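Local coordinates for tailspike protein (Acinetobacter phage vB_ApiP_P1, PDB 6E1R) that probably recognises and hydrolyses capsular polysaccharide of Acinetobacter host cells, acting as a trimeric tailspike of the phage particle, at residues Cys198-Ser203 / Cys220-Tyr225; Gly233-Arg238 / Thr262-Ile267; Pro330-Gln335 / Pro356-Glu361; Gly446-Val451 / Val530-Gly535; Pro517-Ser522 / Gly539-Glu544. All coordinates share one frame; numbering follows the deposited sequence.

Interaction 1. Residues Cys198-Ser203 / Cys220-Tyr225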
# COMPACT_ATOMS: atom_id res chain seq x y z
N CYS A 198 -19.77 -5.71 8.65
CA CYS A 198 -20.88 -5.09 9.34
C CYS A 198 -21.50 -4.00 8.48
O CYS A 198 -20.79 -3.23 7.83
CB CYS A 198 -20.44 -4.52 10.69
SG CYS A 198 -19.95 -5.77 11.90
N VAL A 199 -22.82 -3.93 8.48
CA VAL A 199 -23.57 -2.98 7.67
C VAL A 199 -24.19 -1.95 8.60
O VAL A 199 -24.71 -2.29 9.67
CB VAL A 199 -24.64 -3.68 6.82
CG1 VAL A 199 -25.40 -2.67 5.97
CG2 VAL A 199 -24.02 -4.75 5.95
N PHE A 200 -24.13 -0.68 8.20
CA PHE A 200 -24.67 0.43 8.97
C PHE A 200 -25.74 1.10 8.14
O PHE A 200 -25.43 1.78 7.15
CB PHE A 200 -23.56 1.40 9.38
CG PHE A 200 -22.53 0.79 10.29
CD1 PHE A 200 -21.50 0.02 9.77
CD2 PHE A 200 -22.60 0.98 11.66
CE1 PHE A 200 -20.55 -0.55 10.61
CE2 PHE A 200 -21.65 0.42 12.50
CZ PHE A 200 -20.63 -0.35 11.97
N ASP A 201 -27.00 0.92 8.53
CA ASP A 201 -28.12 1.43 7.75
C ASP A 201 -28.15 2.95 7.81
O ASP A 201 -27.80 3.57 8.82
CB ASP A 201 -29.43 0.84 8.28
CG ASP A 201 -30.58 1.03 7.32
OD1 ASP A 201 -31.03 2.18 7.14
OD2 ASP A 201 -31.04 0.03 6.73
N ARG A 202 -28.59 3.55 6.70
CA ARG A 202 -28.65 5.01 6.61
C ARG A 202 -29.72 5.61 7.52
O ARG A 202 -29.73 6.83 7.71
CB ARG A 202 -28.92 5.43 5.16
CG ARG A 202 -28.10 6.62 4.69
CD ARG A 202 -28.59 7.10 3.34
NE ARG A 202 -28.85 5.99 2.42
CZ ARG A 202 -29.68 6.06 1.38
NH1 ARG A 202 -30.34 7.18 1.13
NH2 ARG A 202 -29.85 5.00 0.60
N SER A 203 -30.60 4.78 8.07
CA SER A 203 -31.59 5.27 9.03
C SER A 203 -30.95 5.77 10.31
O SER A 203 -31.55 6.59 11.02
CB SER A 203 -32.61 4.17 9.34
OG SER A 203 -31.96 2.99 9.78
N CYS A 220 -16.94 -3.28 5.42
CA CYS A 220 -18.15 -2.76 6.04
C CYS A 220 -18.86 -1.83 5.06
O CYS A 220 -18.29 -1.37 4.07
CB CYS A 220 -17.82 -2.03 7.34
SG CYS A 220 -17.15 -3.10 8.63
N ASP A 221 -20.12 -1.55 5.35
CA ASP A 221 -20.93 -0.68 4.51
C ASP A 221 -21.58 0.39 5.37
O ASP A 221 -22.16 0.08 6.41
CB ASP A 221 -21.99 -1.48 3.74
CG ASP A 221 -22.72 -0.65 2.71
OD1 ASP A 221 -23.41 0.31 3.11
OD2 ASP A 221 -22.59 -0.95 1.51
N PHE A 222 -21.48 1.64 4.92
CA PHE A 222 -22.02 2.79 5.64
C PHE A 222 -22.97 3.54 4.71
O PHE A 222 -22.53 4.30 3.84
CB PHE A 222 -20.91 3.70 6.14
CG PHE A 222 -20.04 3.08 7.20
CD1 PHE A 222 -18.98 2.26 6.86
CD2 PHE A 222 -20.28 3.34 8.54
CE1 PHE A 222 -18.18 1.70 7.84
CE2 PHE A 222 -19.48 2.79 9.52
CZ PHE A 222 -18.43 1.96 9.17
N GLY A 223 -24.27 3.34 4.90
CA GLY A 223 -25.29 4.17 4.29
C GLY A 223 -25.72 3.80 2.89
O GLY A 223 -26.42 4.60 2.26
N THR A 224 -25.36 2.62 2.39
CA THR A 224 -25.84 2.23 1.07
C THR A 224 -27.33 1.90 1.11
O THR A 224 -28.10 2.37 0.27
CB THR A 224 -25.04 1.03 0.54
OG1 THR A 224 -23.65 1.36 0.50
CG2 THR A 224 -25.50 0.67 -0.86
N TYR A 225 -27.74 1.10 2.09
CA TYR A 225 -29.12 0.68 2.23
C TYR A 225 -29.81 1.51 3.31
O TYR A 225 -29.17 1.97 4.27
CB TYR A 225 -29.20 -0.81 2.57
CG TYR A 225 -28.48 -1.69 1.58
CD1 TYR A 225 -29.12 -2.14 0.43
CD2 TYR A 225 -27.16 -2.07 1.78
CE1 TYR A 225 -28.46 -2.94 -0.49
CE2 TYR A 225 -26.50 -2.87 0.87
CZ TYR A 225 -27.15 -3.30 -0.26
OH TYR A 225 -26.50 -4.10 -1.17
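Phe200 and Phe222 take nearly the same first torsion (chi1 -64° and -67°), each setting CG anti to its own carbonyl carbon, and this leaves the two side chains side by side and pointing the same way. The rings make an offset stack, centroids 4.4 Å apart and planes 4° from parallel. Phe222 CE2 sits near the rim over one face of the Phe200 ring, 3.4 Å from Phe200 CD1, while Asp221 O lies in plane at that ring's edge. Beneath the stack the backbones run parallel: Asp221 N donates to Cys198 O at 3.1 Å, Phe200 N to Asp221 O at 2.8 Å and Gly223 N to Phe200 O at 3.0 Å. This is one rung-to-rung step of the parallel beta-helix. Phe171 on the rung before and Phe258 on the rung after carry the aromatic ladder on.

Past the strands, Arg202 reaches three successive carbonyls of 223-225. Its chain bends at chi3, and NE makes a bent bond to Gly223 O at 2.8 Å, that oxygen tilted out of the guanidinium plane; NH2 comes from above the Thr224 carbonyl plane to Thr224 O, itself in the guanidinium plane, at 3.2 Å. Arg202 N gives a straight bond to Tyr225 O. Asp201 OD1 accepts from Ser203 N on its anti lone pair, closing an Asx turn, and Ser203 OG adds a second bond from above the carboxylate plane. The Asp221 carboxylate takes Thr224 N on OD1 and Thr224 OG1 on OD2, both through syn lone pairs. Tyr225 OH bonds to Gln192 of the second subunit.

Interaction 2. Residues Gly233-Arg238 / Thr262-Ile267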
# COMPACT_ATOMS: atom_id res chain seq x y z
N GLY A 233 -30.14 13.42 9.13
CA GLY A 233 -28.81 13.30 8.57
C GLY A 233 -28.17 11.98 8.95
O GLY A 233 -28.57 11.32 9.92
N PHE A 234 -27.17 11.58 8.18
CA PHE A 234 -26.43 10.35 8.44
C PHE A 234 -24.94 10.64 8.33
O PHE A 234 -24.48 11.13 7.29
CB PHE A 234 -26.83 9.24 7.47
CG PHE A 234 -25.91 8.05 7.51
CD1 PHE A 234 -26.02 7.10 8.52
CD2 PHE A 234 -24.94 7.87 6.54
CE1 PHE A 234 -25.18 6.00 8.56
CE2 PHE A 234 -24.09 6.78 6.57
CZ PHE A 234 -24.21 5.84 7.58
N LYS A 235 -24.20 10.33 9.38
CA LYS A 235 -22.75 10.41 9.39
C LYS A 235 -22.20 9.03 9.68
O LYS A 235 -22.68 8.35 10.59
CB LYS A 235 -22.25 11.44 10.41
CG LYS A 235 -20.73 11.53 10.48
CD LYS A 235 -20.27 12.62 11.44
CE LYS A 235 -20.67 14.00 10.92
NZ LYS A 235 -20.25 15.09 11.83
N ALA A 236 -21.19 8.62 8.92
CA ALA A 236 -20.65 7.27 9.07
C ALA A 236 -19.94 7.11 10.41
O ALA A 236 -20.28 6.23 11.20
CB ALA A 236 -19.70 6.95 7.91
N ILE A 237 -18.96 7.96 10.68
CA ILE A 237 -18.11 7.82 11.86
C ILE A 237 -17.87 9.19 12.48
O ILE A 237 -17.60 10.17 11.77
CB ILE A 237 -16.77 7.13 11.51
CG1 ILE A 237 -17.02 5.70 11.04
CG2 ILE A 237 -15.82 7.15 12.70
CD1 ILE A 237 -15.79 5.00 10.55
N ARG A 238 -17.97 9.26 13.81
CA ARG A 238 -17.60 10.43 14.59
C ARG A 238 -16.86 9.93 15.83
O ARG A 238 -17.48 9.43 16.76
CB ARG A 238 -18.80 11.27 15.03
CG ARG A 238 -18.35 12.56 15.70
CD ARG A 238 -19.43 13.18 16.58
NE ARG A 238 -20.47 13.93 15.88
CZ ARG A 238 -21.54 14.41 16.49
NH1 ARG A 238 -21.71 14.21 17.79
NH2 ARG A 238 -22.45 15.09 15.81
N THR A 262 -25.21 12.74 4.41
CA THR A 262 -25.99 13.97 4.36
C THR A 262 -25.63 14.97 5.44
O THR A 262 -26.24 16.05 5.48
CB THR A 262 -27.49 13.66 4.43
OG1 THR A 262 -27.74 12.66 5.42
CG2 THR A 262 -28.01 13.17 3.08
N ASP A 263 -24.68 14.68 6.31
CA ASP A 263 -24.28 15.59 7.37
C ASP A 263 -23.16 16.50 6.87
O ASP A 263 -22.91 16.60 5.66
CB ASP A 263 -23.87 14.79 8.61
CG ASP A 263 -24.02 15.58 9.89
OD1 ASP A 263 -24.39 16.77 9.82
OD2 ASP A 263 -23.77 15.01 10.97
N ASP A 264 -22.49 17.20 7.79
CA ASP A 264 -21.39 18.07 7.38
C ASP A 264 -20.22 17.27 6.84
O ASP A 264 -19.47 17.77 5.99
CB ASP A 264 -20.95 18.94 8.56
CG ASP A 264 -20.48 18.13 9.74
OD1 ASP A 264 -21.13 17.11 10.06
OD2 ASP A 264 -19.46 18.51 10.36
N CYS A 265 -20.03 16.04 7.32
CA CYS A 265 -19.00 15.16 6.80
C CYS A 265 -19.42 13.72 7.01
O CYS A 265 -20.39 13.43 7.72
CB CYS A 265 -17.64 15.44 7.45
SG CYS A 265 -17.64 15.36 9.24
N MSE A 266 -18.69 12.81 6.38
CA MSE A 266 -18.98 11.39 6.49
C MSE A 266 -18.18 10.76 7.63
O MSE A 266 -18.71 10.01 8.43
CB MSE A 266 -18.66 10.68 5.17
CG MSE A 266 -19.22 9.27 5.06
SE MSE A 266 -21.16 9.20 5.25
CE MSE A 266 -21.49 7.56 4.25
N ILE A 267 -16.89 11.10 7.68
CA ILE A 267 -15.98 10.60 8.71
C ILE A 267 -15.38 11.80 9.43
O ILE A 267 -14.98 12.78 8.79
CB ILE A 267 -14.88 9.70 8.11
CG1 ILE A 267 -15.51 8.57 7.29
CG2 ILE A 267 -13.99 9.14 9.21
CD1 ILE A 267 -14.50 7.72 6.56
O HOH W 1 -22.32 13.06 6.20
O HOH W 2 -22.81 15.42 13.16
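Ile237 and Ile267 pair on two neighbouring parallel strands of the beta-helix, just after the 233-238 chain has turned a corner at Ala236. Met266 O sits at this corner, receiving a good bond from Ile237 N at 3.1 Å, in the carbonyl plane, and a weak one from Ala236 N. On the Ile face, CB of Ile237 rests 4.1 Å from CG2 of Ile267, with Trp276 packing on both residues.

Lys235 reaches across to the 262-267 segment. CG is anti to the backbone N (chi1 178°) and the chain bends at chi3, which carries CE past the Cys265 carbonyl and into a pair of acids. NZ bonds the syn lone pair of Asp264 OD1 at 2.8 Å and makes a longer salt bridge to Asp263 OD2 at 3.6 Å. NZ has its strongest partner in Glu268, just beyond the segment, while Asp263 OD2 also pairs with Arg205 and Asp264 OD2 with Lys294. The charges thus form a network across successive coils of the solenoid, probably balancing one another.

In Met266, a selenomethionine, the bend at chi2 (59°) turns SE back towards the first segment, and CE beyond it touches Phe234 CE2 at the ring edge (3.6 Å). SE lies 5.1 Å from the ring centroid in an oblique Met-aromatic contact; CG meanwhile rests on Ala236 CB at 3.7 Å. Phe234 N donates to Thr262 OG1 at 3.0 Å. Thr262 N returns a weak bond to Phe234 O, and a water joins that same oxygen to Asp263 N.

Interaction 3. Residues Pro330-Gln335 / Pro356-Glu361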
# COMPACT_ATOMS: atom_id res chain seq x y z
N PRO A 330 1.31 15.35 8.01
CA PRO A 330 2.42 15.73 7.12
C PRO A 330 2.11 15.45 5.66
O PRO A 330 2.57 16.17 4.77
CB PRO A 330 3.58 14.88 7.64
CG PRO A 330 2.92 13.67 8.20
CD PRO A 330 1.62 14.15 8.79
N LEU A 331 1.34 14.39 5.41
CA LEU A 331 1.11 13.93 4.05
C LEU A 331 -0.28 13.31 3.94
O LEU A 331 -0.69 12.53 4.80
CB LEU A 331 2.17 12.91 3.63
CG LEU A 331 1.90 12.15 2.33
CD1 LEU A 331 1.88 13.12 1.16
CD2 LEU A 331 2.94 11.06 2.11
N ILE A 332 -0.98 13.65 2.86
CA ILE A 332 -2.20 12.97 2.46
C ILE A 332 -1.94 12.40 1.07
O ILE A 332 -1.83 13.16 0.10
CB ILE A 332 -3.42 13.89 2.46
CG1 ILE A 332 -3.70 14.40 3.88
CG2 ILE A 332 -4.64 13.17 1.90
CD1 ILE A 332 -4.92 15.30 3.98
N LYS A 333 -1.84 11.08 0.98
CA LYS A 333 -1.47 10.41 -0.27
C LYS A 333 -2.70 9.76 -0.89
O LYS A 333 -3.40 8.99 -0.22
CB LYS A 333 -0.39 9.36 -0.03
CG LYS A 333 0.09 8.69 -1.31
CD LYS A 333 1.28 7.78 -1.07
CE LYS A 333 1.82 7.23 -2.38
NZ LYS A 333 2.98 6.30 -2.17
N PHE A 334 -2.95 10.08 -2.15
CA PHE A 334 -3.99 9.43 -2.95
C PHE A 334 -3.26 8.52 -3.94
O PHE A 334 -2.89 8.94 -5.03
CB PHE A 334 -4.86 10.46 -3.66
CG PHE A 334 -5.64 11.34 -2.73
CD1 PHE A 334 -6.87 10.94 -2.25
CD2 PHE A 334 -5.14 12.57 -2.34
CE1 PHE A 334 -7.59 11.75 -1.39
CE2 PHE A 334 -5.86 13.39 -1.48
CZ PHE A 334 -7.08 12.97 -1.00
N GLN A 335 -3.07 7.27 -3.54
CA GLN A 335 -2.29 6.30 -4.32
C GLN A 335 -3.24 5.49 -5.19
O GLN A 335 -3.89 4.56 -4.71
CB GLN A 335 -1.46 5.41 -3.40
CG GLN A 335 -0.62 4.38 -4.13
CD GLN A 335 0.33 3.64 -3.21
OE1 GLN A 335 0.65 4.11 -2.12
NE2 GLN A 335 0.79 2.47 -3.65
N PRO A 356 -1.34 20.02 5.31
CA PRO A 356 -0.50 18.91 4.83
C PRO A 356 -0.02 19.06 3.39
O PRO A 356 -0.58 19.84 2.62
CB PRO A 356 -1.43 17.70 4.95
CG PRO A 356 -2.78 18.26 4.73
CD PRO A 356 -2.76 19.62 5.38
N LYS A 357 1.00 18.29 3.03
CA LYS A 357 1.39 18.12 1.64
C LYS A 357 0.57 16.99 1.02
O LYS A 357 0.02 16.14 1.72
CB LYS A 357 2.88 17.83 1.51
CG LYS A 357 3.78 18.82 2.24
CD LYS A 357 3.58 20.23 1.73
CE LYS A 357 4.58 21.19 2.35
NZ LYS A 357 4.29 22.61 1.99
N TYR A 358 0.51 16.99 -0.31
CA TYR A 358 -0.33 16.04 -1.03
C TYR A 358 0.49 15.28 -2.06
O TYR A 358 1.39 15.84 -2.70
CB TYR A 358 -1.50 16.76 -1.72
CG TYR A 358 -2.50 17.34 -0.75
CD1 TYR A 358 -2.30 18.58 -0.17
CD2 TYR A 358 -3.65 16.63 -0.42
CE1 TYR A 358 -3.22 19.11 0.72
CE2 TYR A 358 -4.57 17.15 0.47
CZ TYR A 358 -4.35 18.39 1.04
OH TYR A 358 -5.27 18.91 1.92
N ILE A 359 0.17 14.00 -2.21
CA ILE A 359 0.73 13.15 -3.26
C ILE A 359 -0.44 12.55 -4.03
O ILE A 359 -1.30 11.88 -3.45
CB ILE A 359 1.64 12.05 -2.70
CG1 ILE A 359 2.96 12.66 -2.21
CG2 ILE A 359 1.90 10.98 -3.75
CD1 ILE A 359 3.94 11.63 -1.66
N PHE A 360 -0.46 12.79 -5.34
CA PHE A 360 -1.44 12.19 -6.24
C PHE A 360 -0.65 11.28 -7.18
O PHE A 360 0.02 11.74 -8.10
CB PHE A 360 -2.21 13.26 -7.01
CG PHE A 360 -3.16 14.06 -6.15
CD1 PHE A 360 -2.70 15.14 -5.41
CD2 PHE A 360 -4.50 13.73 -6.10
CE1 PHE A 360 -3.57 15.87 -4.62
CE2 PHE A 360 -5.38 14.46 -5.31
CZ PHE A 360 -4.91 15.53 -4.58
N GLU A 361 -0.74 9.98 -6.93
CA GLU A 361 0.07 8.97 -7.61
C GLU A 361 -0.85 8.10 -8.47
O GLU A 361 -1.55 7.23 -7.95
CB GLU A 361 0.84 8.15 -6.59
CG GLU A 361 1.89 7.23 -7.19
CD GLU A 361 2.59 6.41 -6.12
OE1 GLU A 361 3.49 6.94 -5.44
OE2 GLU A 361 2.21 5.23 -5.95
O HOH W 3 5.48 5.63 -3.76
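Phe334 and Phe360 set CG anti to their carbonyl carbons with almost equal first torsions (-64° and -69°), and the two side chains lie side by side, pointing the same way. Their planes are 18° apart, but the rings are slid and barely overlap: Phe334 CD2 lies over the rim of one Phe360 face, 3.5 Å from Phe360 CE2. On the same face of the sheet Ile332 runs beside Tyr358, with Ile332 CB 4.0 Å from Tyr358 CD2. Ile332 CD1 continues to Pro356 CG at 3.7 Å, while Tyr358 OH is held by Asn350.

On the other face Leu331 and Ile359 make the apolar contact, CD1 to CG1 at 3.6 Å, with the charged and amide groups at the Gln335 end. Ile359 CG2 fills in against Lys333 CG. Lys333 is extended throughout, which carries NZ beyond Ile359 to Glu361 OE1, a salt bridge with a weak hydrogen bond at 3.4 Å that a water also spans. Its stronger partner is Glu361 of the third subunit; correspondingly, OE2 of this Glu361 pairs with Lys333 of the second subunit. Gln335, likewise extended, lies alongside Glu361, its amide bonded to Gln335 of both neighbouring subunits. The charges, all buried, probably compensate one another.

Beneath, the backbones pair in register: Phe334 N donates to Ile359 O at 2.8 Å and Ile332 N to Lys357 O at 2.9 Å. Parallel strands paired in register from coil to coil, with one face packed inside the subunit and the other against its partners, are the arrangement of a trimeric parallel beta-helix.

Interaction 4. Residues Gly446-Val451 / Val530-Gly535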
# COMPACT_ATOMS: atom_id res chain seq x y z
N GLY A 446 25.84 59.33 -10.36
CA GLY A 446 27.12 58.89 -9.86
C GLY A 446 27.09 58.15 -8.54
O GLY A 446 28.16 57.85 -7.99
N SER A 447 25.91 57.84 -8.00
CA SER A 447 25.84 57.18 -6.71
C SER A 447 26.10 55.68 -6.85
O SER A 447 26.04 55.10 -7.94
CB SER A 447 24.47 57.41 -6.06
OG SER A 447 23.46 56.70 -6.75
N SER A 448 26.40 55.05 -5.71
CA SER A 448 26.72 53.63 -5.65
C SER A 448 25.71 52.93 -4.75
O SER A 448 25.41 53.42 -3.66
CB SER A 448 28.14 53.40 -5.15
OG SER A 448 29.09 54.00 -6.01
N VAL A 449 25.21 51.78 -5.20
CA VAL A 449 24.24 50.99 -4.46
C VAL A 449 24.66 49.53 -4.50
O VAL A 449 25.00 49.01 -5.57
CB VAL A 449 22.81 51.15 -5.03
CG1 VAL A 449 21.83 50.26 -4.28
CG2 VAL A 449 22.37 52.60 -4.97
N GLY A 450 24.64 48.87 -3.35
CA GLY A 450 24.96 47.45 -3.30
C GLY A 450 23.85 46.62 -3.92
O GLY A 450 22.66 46.91 -3.76
N VAL A 451 24.24 45.57 -4.63
CA VAL A 451 23.31 44.69 -5.33
C VAL A 451 23.20 43.33 -4.65
O VAL A 451 22.09 42.85 -4.40
CB VAL A 451 23.72 44.53 -6.81
CG1 VAL A 451 22.86 43.48 -7.49
CG2 VAL A 451 23.61 45.87 -7.53
N VAL A 530 28.82 46.07 -5.92
CA VAL A 530 28.33 47.44 -5.91
C VAL A 530 28.18 47.93 -7.34
O VAL A 530 29.06 47.71 -8.18
CB VAL A 530 29.27 48.36 -5.10
CG1 VAL A 530 28.74 49.78 -5.09
CG2 VAL A 530 29.44 47.83 -3.69
N ALA A 531 27.07 48.61 -7.61
CA ALA A 531 26.82 49.24 -8.90
C ALA A 531 26.87 50.75 -8.74
O ALA A 531 26.24 51.30 -7.83
CB ALA A 531 25.46 48.81 -9.46
N THR A 532 27.61 51.42 -9.61
CA THR A 532 27.75 52.87 -9.60
C THR A 532 27.15 53.44 -10.87
O THR A 532 27.51 53.02 -11.98
CB THR A 532 29.22 53.28 -9.47
OG1 THR A 532 29.78 52.70 -8.29
CG2 THR A 532 29.34 54.80 -9.39
N ALA A 533 26.24 54.40 -10.72
CA ALA A 533 25.54 54.97 -11.87
C ALA A 533 26.53 55.68 -12.80
O ALA A 533 27.48 56.32 -12.35
CB ALA A 533 24.47 55.95 -11.40
N VAL A 534 26.28 55.55 -14.10
CA VAL A 534 27.16 56.08 -15.13
C VAL A 534 26.42 57.17 -15.89
O VAL A 534 25.27 56.99 -16.29
CB VAL A 534 27.63 54.96 -16.09
CG1 VAL A 534 28.43 55.55 -17.24
CG2 VAL A 534 28.46 53.94 -15.33
N GLY A 535 27.09 58.30 -16.10
CA GLY A 535 26.51 59.36 -16.91
C GLY A 535 25.34 60.01 -16.21
O GLY A 535 25.44 60.45 -15.05
O HOH W 4 24.88 58.77 -13.13
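Ser448 and Thr532 meet through their hydroxyls, OG and OG1 standing 2.7 Å apart in a hydrogen bond whose donor could be either. Both oxygens are anti to their own carbonyl carbons (chi1 -61° and -57°), a matching pair of torsions that brings them together over the non-hydrogen-bonded pair these residues form. Thr532 CG2 lies on the flank of this bond, near Ser448 OG and Gly446 O.

Backbone bonds make the ladder. Val449 and Ala531 exchange two of them, Val449 N to Ala531 O and Ala531 N to Val449 O, each 2.9 Å long. One step on, Ala533 N donates to Ser447 O, also at 2.9 Å. Longer CA-H...O contacts lie between these bonds, with Ser448 CA 3.2 Å from Ala531 O. The strands are antiparallel but twisted, their axes 149° apart. They form the middle of a four-stranded sheet in the C-terminal domain, where a five-stranded antiparallel sheet, including strands 435-443 and 539-548, lies over one side in a beta-sandwich arrangement.

Packing contacts lie on both faces. On the side of Ser448, Val530 CG1 touches Ser448 CB at 3.7 Å, and Gly450, opposite Val530, adds no side chain of its own. On the side facing the second sheet, Val451 CG2 makes an apolar contact with Ala531 CB at 4.0 Å, while Phe443 packs on Val449, Ala531 and Ala533 and Met543 on Val451 and Ala531.

A water links the ends of the two segments, accepting from Gly446 N and donating to Gly535 O. Ser447 OG bonds back to Thr444 N.

Interaction 5. Residues Pro517-Ser522 / Gly539-Glu544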
# COMPACT_ATOMS: atom_id res chain seq x y z
N PRO A 517 19.88 51.75 -17.71
CA PRO A 517 20.53 50.95 -16.65
C PRO A 517 22.03 50.81 -16.85
O PRO A 517 22.57 49.72 -17.10
CB PRO A 517 19.78 49.62 -16.75
CG PRO A 517 19.45 49.51 -18.20
CD PRO A 517 19.15 50.91 -18.67
N SER A 518 22.74 51.93 -16.74
CA SER A 518 24.17 51.99 -17.01
C SER A 518 24.93 52.06 -15.69
O SER A 518 24.75 53.00 -14.91
CB SER A 518 24.50 53.21 -17.88
OG SER A 518 23.64 53.26 -19.01
N PHE A 519 25.79 51.07 -15.45
CA PHE A 519 26.47 50.97 -14.17
C PHE A 519 27.88 50.41 -14.36
O PHE A 519 28.13 49.61 -15.26
CB PHE A 519 25.69 50.09 -13.18
CG PHE A 519 24.26 50.50 -13.01
CD1 PHE A 519 23.93 51.57 -12.19
CD2 PHE A 519 23.25 49.84 -13.68
CE1 PHE A 519 22.61 51.96 -12.04
CE2 PHE A 519 21.93 50.22 -13.52
CZ PHE A 519 21.61 51.28 -12.70
N THR A 520 28.79 50.86 -13.50
CA THR A 520 30.12 50.29 -13.37
C THR A 520 30.18 49.47 -12.08
O THR A 520 29.63 49.89 -11.06
CB THR A 520 31.19 51.38 -13.36
OG1 THR A 520 31.12 52.13 -14.58
CG2 THR A 520 32.58 50.78 -13.24
N TRP A 521 30.85 48.33 -12.14
CA TRP A 521 30.76 47.32 -11.09
C TRP A 521 32.06 47.22 -10.30
O TRP A 521 33.16 47.29 -10.86
CB TRP A 521 30.41 45.96 -11.70
CG TRP A 521 29.11 46.01 -12.43
CD1 TRP A 521 28.93 46.25 -13.76
CD2 TRP A 521 27.81 45.85 -11.86
NE1 TRP A 521 27.59 46.23 -14.06
CE2 TRP A 521 26.88 45.99 -12.91
CE3 TRP A 521 27.34 45.59 -10.57
CZ2 TRP A 521 25.51 45.88 -12.71
CZ3 TRP A 521 25.97 45.48 -10.38
CH2 TRP A 521 25.07 45.63 -11.44
N SER A 522 31.91 47.06 -8.99
CA SER A 522 33.04 46.94 -8.08
C SER A 522 32.64 46.01 -6.93
O SER A 522 31.49 45.58 -6.83
CB SER A 522 33.48 48.30 -7.54
OG SER A 522 32.44 48.91 -6.80
N GLY A 539 17.56 57.04 -10.74
CA GLY A 539 16.22 56.54 -10.52
C GLY A 539 16.25 55.16 -9.91
O GLY A 539 17.27 54.71 -9.38
N ARG A 540 15.12 54.47 -10.00
CA ARG A 540 14.96 53.14 -9.42
C ARG A 540 15.21 52.07 -10.47
O ARG A 540 14.60 52.10 -11.55
CB ARG A 540 13.57 52.97 -8.81
CG ARG A 540 13.26 51.55 -8.36
CD ARG A 540 12.13 51.54 -7.35
NE ARG A 540 12.52 52.21 -6.12
CZ ARG A 540 11.76 52.29 -5.03
NH1 ARG A 540 10.56 51.73 -5.02
NH2 ARG A 540 12.21 52.92 -3.96
N PHE A 541 16.11 51.14 -10.16
CA PHE A 541 16.49 50.06 -11.06
C PHE A 541 16.40 48.73 -10.32
O PHE A 541 16.24 48.68 -9.10
CB PHE A 541 17.90 50.28 -11.63
CG PHE A 541 18.03 51.52 -12.46
CD1 PHE A 541 18.25 52.76 -11.87
CD2 PHE A 541 17.93 51.46 -13.84
CE1 PHE A 541 18.37 53.90 -12.64
CE2 PHE A 541 18.05 52.60 -14.62
CZ PHE A 541 18.27 53.82 -14.01
N ALA A 542 16.51 47.64 -11.08
CA ALA A 542 16.46 46.30 -10.52
C ALA A 542 17.44 45.41 -11.27
O ALA A 542 17.44 45.39 -12.51
CB ALA A 542 15.04 45.72 -10.60
N MSE A 543 18.25 44.67 -10.53
CA MSE A 543 19.24 43.78 -11.12
C MSE A 543 18.84 42.31 -10.98
O MSE A 543 18.14 41.93 -10.04
CB MSE A 543 20.62 43.99 -10.49
CG MSE A 543 21.39 45.20 -11.02
SE MSE A 543 20.59 46.91 -10.52
CE MSE A 543 22.15 48.04 -10.79
N GLU A 544 19.31 41.49 -11.92
CA GLU A 544 19.16 40.04 -11.85
C GLU A 544 20.52 39.43 -12.13
O GLU A 544 21.09 39.63 -13.21
CB GLU A 544 18.12 39.54 -12.86
CG GLU A 544 16.70 39.91 -12.50
CD GLU A 544 15.69 39.49 -13.56
OE1 GLU A 544 15.82 39.94 -14.72
OE2 GLU A 544 14.78 38.71 -13.23
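Phe519 points its CZ at the face of Phe541, over the rim near CG: CZ comes within 3.6 Å of Phe541 CG, and the planes stand at 87° in an edge-to-face (T-shaped) pair with centroids 5.1 Å apart. Met543, a selenomethionine, lies on a face of that same Phe519 ring. Its methyl CE is 3.6 Å from the ring centroid and close to the normal, a CH-pi contact, with SE farther off and oblique. The bend at chi2 (68°) turns SE towards the Phe519 ring, and CE beyond it lies over the face. Meanwhile Met543 CG meets Trp521 CH2 at the edge of the indole, in plane, at 3.7 Å. Pro517 closes the other end, its CA 3.6 Å from Phe541 CE2.

The two strands belong to different antiparallel sheets of the C-terminal domain and cross at -52° with their axes 12.2 Å apart, so this is the side-chain filling of a beta-sandwich, entirely apolar across the segments. Around that first shell other rings fix the positions: Phe443 meets Phe519, Tyr487 stands edge-to-face to Trp521 and Phe474 does the same to Phe541. Tyr487 OH further ties down the 517-522 backbone through Pro517 O and Phe519 N.

How the interactions relate
Interactions 1, 2 and 3 follow one another along the beta-helix. Interactions 1 and 2 touch, their centres 12 Å apart: Phe222 CD2 packs on Ala236 CB, and Gly223 CA on the Phe234 ring, joining two walls of the same coils. Interaction 3 lies about 28 Å from interaction 1 between centres, farther along the parallel rungs, where it meets both neighbouring subunits, whereas interaction 1 touches one of them through Tyr225. Interactions 4 and 5 form a separate C-terminal unit, with centres 49 Å and 44 Å from interaction 3. They interlock, centres 6 Å apart, since strand 519-523 pairs with strand 528-533: Thr532 N probably bonds to Thr520 O, and Ala531 CB rests on Trp521 CZ3.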